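Local coordinates for hypothetical protein (Mus musculus, PDB 1VKB), which probably acts as a gamma-glutamylamine cyclotransferase, an enzyme of the AIG2-like family that releases 5-oxoproline from gamma-glutamyl amines, at residues A[96-109]-A[120-132]. Residues are numbered along the deposited sequence; the frame is centred on the assembly and turned at random.
Sequences CPSMYQRTALQVQV and DSVQCFVYTTATY
Gln101 to Gln108 pairs with Ser121 to Thr128 as antiparallel neighbours in the mixed sheet of the gamma-glutamyl cyclotransferase-like fold. The two strands are twisted, their axes at 141°. Hydrogen-bonded pairs, each with two backbone bonds, alternate with non-hydrogen-bonded pairs; Leu105 N to Cys124 O is one of the bonds.

The packed face carries Leu105, Val107, Cys124 and Val126. Leu105 CD1 lies 3.8 Å from Val126 CG2, the two side chains crossing at about a right angle. Val107 CG2 meets Cys124 SG, and Phe17 of strand 14-18 touches Val107, Cys124 and Val126. On the same face Thr103 OG1 and Thr128 OG1 share a hydrogen bond of 2.9 Å.

The other face is more open at Ala104, Gln106 and Gln123. Gln106 runs out extended, and its NE2 gives a straight, in-plane bond to Ser121 OG. Arg102 is partly exposed. Its chain bends at chi3 (46°), which brings NH1 over the centre of the Phe125 ring, 3.4 Å above the plane, in a cation-pi contact. The guanidinium stands steeply to the ring, 68° between planes. Its NH2 makes a salt bridge to Asp91 of helix 84-93, which is also hydrogen-bonded to Tyr127 OH.

At the Gln101 end of the pair, polar side chains join the two chain segments. Thr131 OG1 donates to Ser98 O at 2.7 Å. Thr129 OG1 donates to Met99 O; it also accepts from Thr131 N, which makes an ST turn. Gln101, bent at its second torsion, reaches both segments through its amide. Replacing Gln101 by an alanine would probably leave Ala130 N and Pro97 O without this partner and weaken the join. Gln101 NE2 donates to Pro97 O at 2.8 Å, while OE1 takes Ala130 N on an in-plane lone pair at 2.9 Å and also accepts from a water that bonds to Thr128 OG1.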
loop_
_atom_site.group_PDB
_atom_site.type_symbol
_atom_site.label_atom_id
_atom_site.label_comp_id
_atom_site.label_asym_id
_atom_site.label_seq_id
_atom_site.Cartn_x
_atom_site.Cartn_y
_atom_site.Cartn_z
ATOM N N CYS A 96 -0.732 12.045 -3.984
ATOM C CA CYS A 96 -2.142 12.207 -3.591
ATOM C C CYS A 96 -2.562 13.638 -3.883
ATOM O O CYS A 96 -1.757 14.565 -3.715
ATOM C CB CYS A 96 -2.328 11.940 -2.112
ATOM S SG CYS A 96 -1.998 10.265 -1.685
ATOM N N PRO A 97 -3.799 13.887 -4.283
ATOM C CA PRO A 97 -4.867 12.919 -4.453
ATOM C C PRO A 97 -5.036 12.473 -5.909
ATOM O O PRO A 97 -6.038 11.827 -6.243
ATOM C CB PRO A 97 -6.075 13.732 -4.003
ATOM C CG PRO A 97 -5.775 15.087 -4.493
ATOM C CD PRO A 97 -4.276 15.274 -4.465
ATOM N N SER A 98 -4.101 12.810 -6.801
ATOM C CA SER A 98 -4.319 12.452 -8.193
ATOM C C SER A 98 -4.063 10.985 -8.501
ATOM O O SER A 98 -4.858 10.381 -9.160
ATOM C CB SER A 98 -3.607 13.372 -9.179
ATOM O OG SER A 98 -2.231 13.375 -8.985
ATOM N N MET A 99 -2.952 10.447 -8.022
ATOM C CA MET A 99 -2.500 9.107 -8.407
ATOM C C MET A 99 -3.118 8.074 -7.452
ATOM O O MET A 99 -3.631 7.021 -7.893
ATOM C CB MET A 99 -0.948 9.097 -8.293
ATOM C CG MET A 99 -0.151 7.779 -8.453
ATOM S SD MET A 99 1.674 7.867 -8.125
ATOM C CE MET A 99 2.294 6.390 -8.922
ATOM N N TYR A 100 -3.033 8.385 -6.154
ATOM C CA TYR A 100 -3.697 7.648 -5.111
ATOM C C TYR A 100 -4.485 8.618 -4.256
ATOM O O TYR A 100 -4.291 9.822 -4.341
ATOM C CB TYR A 100 -2.664 6.954 -4.221
ATOM C CG TYR A 100 -1.884 5.799 -4.832
ATOM C CD1 TYR A 100 -0.693 6.023 -5.467
ATOM C CD2 TYR A 100 -2.312 4.506 -4.708
ATOM C CE1 TYR A 100 0.052 4.999 -5.975
ATOM C CE2 TYR A 100 -1.577 3.470 -5.233
ATOM C CZ TYR A 100 -0.386 3.729 -5.868
ATOM O OH TYR A 100 0.444 2.747 -6.394
ATOM N N GLN A 101 -5.432 8.073 -3.503
ATOM C CA GLN A 101 -6.155 8.831 -2.507
ATOM C C GLN A 101 -5.991 8.035 -1.207
ATOM O O GLN A 101 -6.145 6.805 -1.181
ATOM C CB GLN A 101 -7.612 8.970 -2.907
ATOM C CG GLN A 101 -7.865 9.631 -4.234
ATOM C CD GLN A 101 -7.673 8.720 -5.413
ATOM O OE1 GLN A 101 -8.144 7.575 -5.425
ATOM N NE2 GLN A 101 -6.956 9.219 -6.422
ATOM N N ARG A 102 -5.659 8.734 -0.124
ATOM C CA ARG A 102 -5.500 8.063 1.128
ATOM C C ARG A 102 -6.867 7.791 1.734
ATOM O O ARG A 102 -7.676 8.729 1.926
ATOM C CB ARG A 102 -4.681 8.937 2.070
ATOM C CG ARG A 102 -4.485 8.300 3.467
ATOM C CD ARG A 102 -3.237 8.759 4.215
ATOM N NE ARG A 102 -2.959 10.206 4.222
ATOM C CZ ARG A 102 -3.537 11.103 5.060
ATOM N NH1 ARG A 102 -4.533 10.784 5.865
ATOM N NH2 ARG A 102 -3.178 12.356 5.020
ATOM N N THR A 103 -7.104 6.533 2.094
ATOM C CA THR A 103 -8.412 6.061 2.548
ATOM C C THR A 103 -8.269 5.243 3.827
ATOM O O THR A 103 -7.354 4.464 3.946
ATOM C CB THR A 103 -9.009 5.187 1.406
ATOM O OG1 THR A 103 -9.166 5.997 0.219
ATOM C CG2 THR A 103 -10.374 4.804 1.746
ATOM N N ALA A 104 -9.172 5.410 4.800
ATOM C CA ALA A 104 -9.031 4.704 6.092
ATOM C C ALA A 104 -9.776 3.378 5.915
ATOM O O ALA A 104 -10.914 3.409 5.473
ATOM C CB ALA A 104 -9.662 5.501 7.166
ATOM N N LEU A 105 -9.141 2.237 6.179
ATOM C CA LEU A 105 -9.776 0.938 6.037
ATOM C C LEU A 105 -9.535 0.076 7.278
ATOM O O LEU A 105 -8.546 0.242 7.978
ATOM C CB LEU A 105 -9.196 0.184 4.822
ATOM C CG LEU A 105 -9.285 0.734 3.404
ATOM C CD1 LEU A 105 -8.566 -0.253 2.441
ATOM C CD2 LEU A 105 -10.761 0.935 3.016
ATOM N N GLN A 106 -10.431 -0.871 7.516
ATOM C CA GLN A 106 -10.264 -1.839 8.593
ATOM C C GLN A 106 -9.350 -2.951 8.114
ATOM O O GLN A 106 -9.585 -3.544 7.057
ATOM C CB GLN A 106 -11.598 -2.447 8.996
ATOM C CG GLN A 106 -11.535 -3.318 10.192
ATOM C CD GLN A 106 -12.904 -3.934 10.510
ATOM O OE1 GLN A 106 -13.857 -3.787 9.729
ATOM N NE2 GLN A 106 -12.998 -4.632 11.633
ATOM N N VAL A 107 -8.363 -3.275 8.959
ATOM C CA VAL A 107 -7.337 -4.292 8.671
ATOM C C VAL A 107 -7.367 -5.357 9.762
ATOM O O VAL A 107 -7.313 -5.075 10.953
ATOM C CB VAL A 107 -5.933 -3.662 8.549
ATOM C CG1 VAL A 107 -4.852 -4.715 8.426
ATOM C CG2 VAL A 107 -5.877 -2.643 7.383
ATOM N N GLN A 108 -7.590 -6.582 9.342
ATOM C CA GLN A 108 -7.509 -7.718 10.229
ATOM C C GLN A 108 -6.014 -7.956 10.586
ATOM O O GLN A 108 -5.127 -8.044 9.694
ATOM C CB GLN A 108 -8.114 -8.941 9.547
ATOM C CG GLN A 108 -8.013 -10.210 10.396
ATOM C CD GLN A 108 -8.411 -11.471 9.648
ATOM O OE1 GLN A 108 -8.472 -11.499 8.412
ATOM N NE2 GLN A 108 -8.676 -12.527 10.407
ATOM N N VAL A 109 -5.737 -8.068 11.882
ATOM C CA VAL A 109 -4.377 -8.274 12.367
ATOM C C VAL A 109 -4.036 -9.763 12.262
ATOM O O VAL A 109 -4.741 -10.614 12.824
ATOM C CB VAL A 109 -4.252 -7.795 13.799
ATOM C CG1 VAL A 109 -2.872 -8.144 14.379
ATOM C CG2 VAL A 109 -4.539 -6.289 13.861
ATOM N N ASP A 120 -8.551 -7.754 17.183
ATOM C CA ASP A 120 -8.728 -8.491 15.945
ATOM C C ASP A 120 -8.449 -7.618 14.733
ATOM O O ASP A 120 -8.075 -8.130 13.680
ATOM C CB ASP A 120 -10.164 -8.993 15.802
ATOM C CG ASP A 120 -10.501 -10.127 16.767
ATOM O OD1 ASP A 120 -9.581 -10.659 17.446
ATOM O OD2 ASP A 120 -11.682 -10.548 16.883
ATOM N N SER A 121 -8.713 -6.315 14.838
ATOM C CA SER A 121 -8.503 -5.452 13.671
ATOM C C SER A 121 -8.066 -4.079 14.069
ATOM O O SER A 121 -8.228 -3.679 15.225
ATOM C CB SER A 121 -9.778 -5.342 12.859
ATOM O OG SER A 121 -10.794 -4.766 13.622
ATOM N N VAL A 122 -7.545 -3.331 13.097
ATOM C CA VAL A 122 -7.090 -1.983 13.369
ATOM C C VAL A 122 -7.472 -1.112 12.187
ATOM O O VAL A 122 -7.381 -1.547 11.053
ATOM C CB VAL A 122 -5.573 -1.966 13.606
ATOM C CG1 VAL A 122 -4.853 -2.516 12.482
ATOM C CG2 VAL A 122 -5.063 -0.530 13.883
ATOM N N GLN A 123 -7.886 0.121 12.454
ATOM C CA GLN A 123 -8.145 1.047 11.337
ATOM C C GLN A 123 -6.825 1.652 10.889
ATOM O O GLN A 123 -6.068 2.181 11.707
ATOM C CB GLN A 123 -9.092 2.190 11.742
ATOM C CG GLN A 123 -9.678 2.931 10.530
ATOM C CD GLN A 123 -10.917 2.206 9.950
ATOM O OE1 GLN A 123 -11.323 1.179 10.466
ATOM N NE2 GLN A 123 -11.509 2.769 8.910
ATOM N N CYS A 124 -6.564 1.650 9.571
ATOM C CA CYS A 124 -5.313 2.119 9.022
ATOM C C CYS A 124 -5.602 2.955 7.784
ATOM O O CYS A 124 -6.517 2.637 7.041
ATOM C CB CYS A 124 -4.487 0.946 8.523
ATOM S SG CYS A 124 -3.959 -0.230 9.784
ATOM N N PHE A 125 -4.817 3.986 7.568
ATOM C CA PHE A 125 -4.794 4.635 6.292
ATOM C C PHE A 125 -4.135 3.683 5.245
ATOM O O PHE A 125 -3.095 3.043 5.487
ATOM C CB PHE A 125 -4.011 5.936 6.321
ATOM C CG PHE A 125 -4.688 7.049 7.083
ATOM C CD1 PHE A 125 -5.992 7.435 6.808
ATOM C CD2 PHE A 125 -4.000 7.710 8.105
ATOM C CE1 PHE A 125 -6.607 8.447 7.567
ATOM C CE2 PHE A 125 -4.635 8.728 8.826
ATOM C CZ PHE A 125 -5.915 9.076 8.552
ATOM N N VAL A 126 -4.703 3.698 4.052
ATOM C CA VAL A 126 -4.200 2.884 2.932
ATOM C C VAL A 126 -4.253 3.760 1.689
ATOM O O VAL A 126 -5.194 4.561 1.553
ATOM C CB VAL A 126 -5.110 1.646 2.699
ATOM C CG1 VAL A 126 -4.529 0.762 1.585
ATOM C CG2 VAL A 126 -5.235 0.825 3.971
ATOM N N TYR A 127 -3.237 3.662 0.835
ATOM C CA TYR A 127 -3.230 4.384 -0.452
ATOM C C TYR A 127 -4.021 3.552 -1.484
ATOM O O TYR A 127 -3.541 2.525 -1.940
ATOM C CB TYR A 127 -1.784 4.688 -0.888
ATOM C CG TYR A 127 -1.177 5.691 0.067
ATOM C CD1 TYR A 127 -1.561 7.040 0.006
ATOM C CD2 TYR A 127 -0.288 5.300 1.070
ATOM C CE1 TYR A 127 -1.062 7.965 0.908
ATOM C CE2 TYR A 127 0.187 6.237 2.034
ATOM C CZ TYR A 127 -0.180 7.550 1.913
ATOM O OH TYR A 127 0.280 8.473 2.811
ATOM N N THR A 128 -5.281 3.948 -1.739
ATOM C CA THR A 128 -6.146 3.281 -2.740
ATOM C C THR A 128 -6.213 4.163 -3.969
ATOM O O THR A 128 -5.724 5.270 -3.953
ATOM C CB THR A 128 -7.539 3.036 -2.181
ATOM O OG1 THR A 128 -8.143 4.292 -1.830
ATOM C CG2 THR A 128 -7.450 2.276 -0.895
ATOM N N THR A 129 -6.815 3.687 -5.049
ATOM C CA THR A 129 -7.047 4.560 -6.175
ATOM C C THR A 129 -8.378 4.345 -6.864
ATOM O O THR A 129 -8.798 3.205 -7.070
ATOM C CB THR A 129 -5.911 4.544 -7.159
ATOM O OG1 THR A 129 -6.217 5.487 -8.188
ATOM C CG2 THR A 129 -5.780 3.221 -7.873
ATOM N N ALA A 130 -9.027 5.471 -7.140
ATOM C CA ALA A 130 -10.236 5.576 -7.965
ATOM C C ALA A 130 -9.867 6.170 -9.334
ATOM O O ALA A 130 -10.742 6.374 -10.192
ATOM C CB ALA A 130 -11.231 6.461 -7.307
ATOM N N THR A 131 -8.586 6.440 -9.577
ATOM C CA THR A 131 -8.204 7.112 -10.857
ATOM C C THR A 131 -7.335 6.203 -11.721
ATOM O O THR A 131 -6.528 6.671 -12.473
ATOM C CB THR A 131 -7.454 8.428 -10.564
ATOM O OG1 THR A 131 -6.365 8.184 -9.643
ATOM C CG2 THR A 131 -8.350 9.440 -9.880
ATOM N N TYR A 132 -7.497 4.888 -11.560
ATOM C CA TYR A 132 -6.834 3.881 -12.376
ATOM C C TYR A 132 -7.293 3.979 -13.838
ATOM O O TYR A 132 -8.386 4.472 -14.124
ATOM C CB TYR A 132 -7.154 2.464 -11.823
ATOM C CG TYR A 132 -8.640 2.194 -11.594
ATOM C CD1 TYR A 132 -9.244 2.504 -10.367
ATOM C CD2 TYR A 132 -9.433 1.602 -12.585
ATOM C CE1 TYR A 132 -10.564 2.259 -10.145
ATOM C CE2 TYR A 132 -10.753 1.366 -12.359
ATOM C CZ TYR A 132 -11.321 1.706 -11.135
ATOM O OH TYR A 132 -12.650 1.464 -10.916
HETATM O O HOH W 1 -9.478 5.750 -3.661
#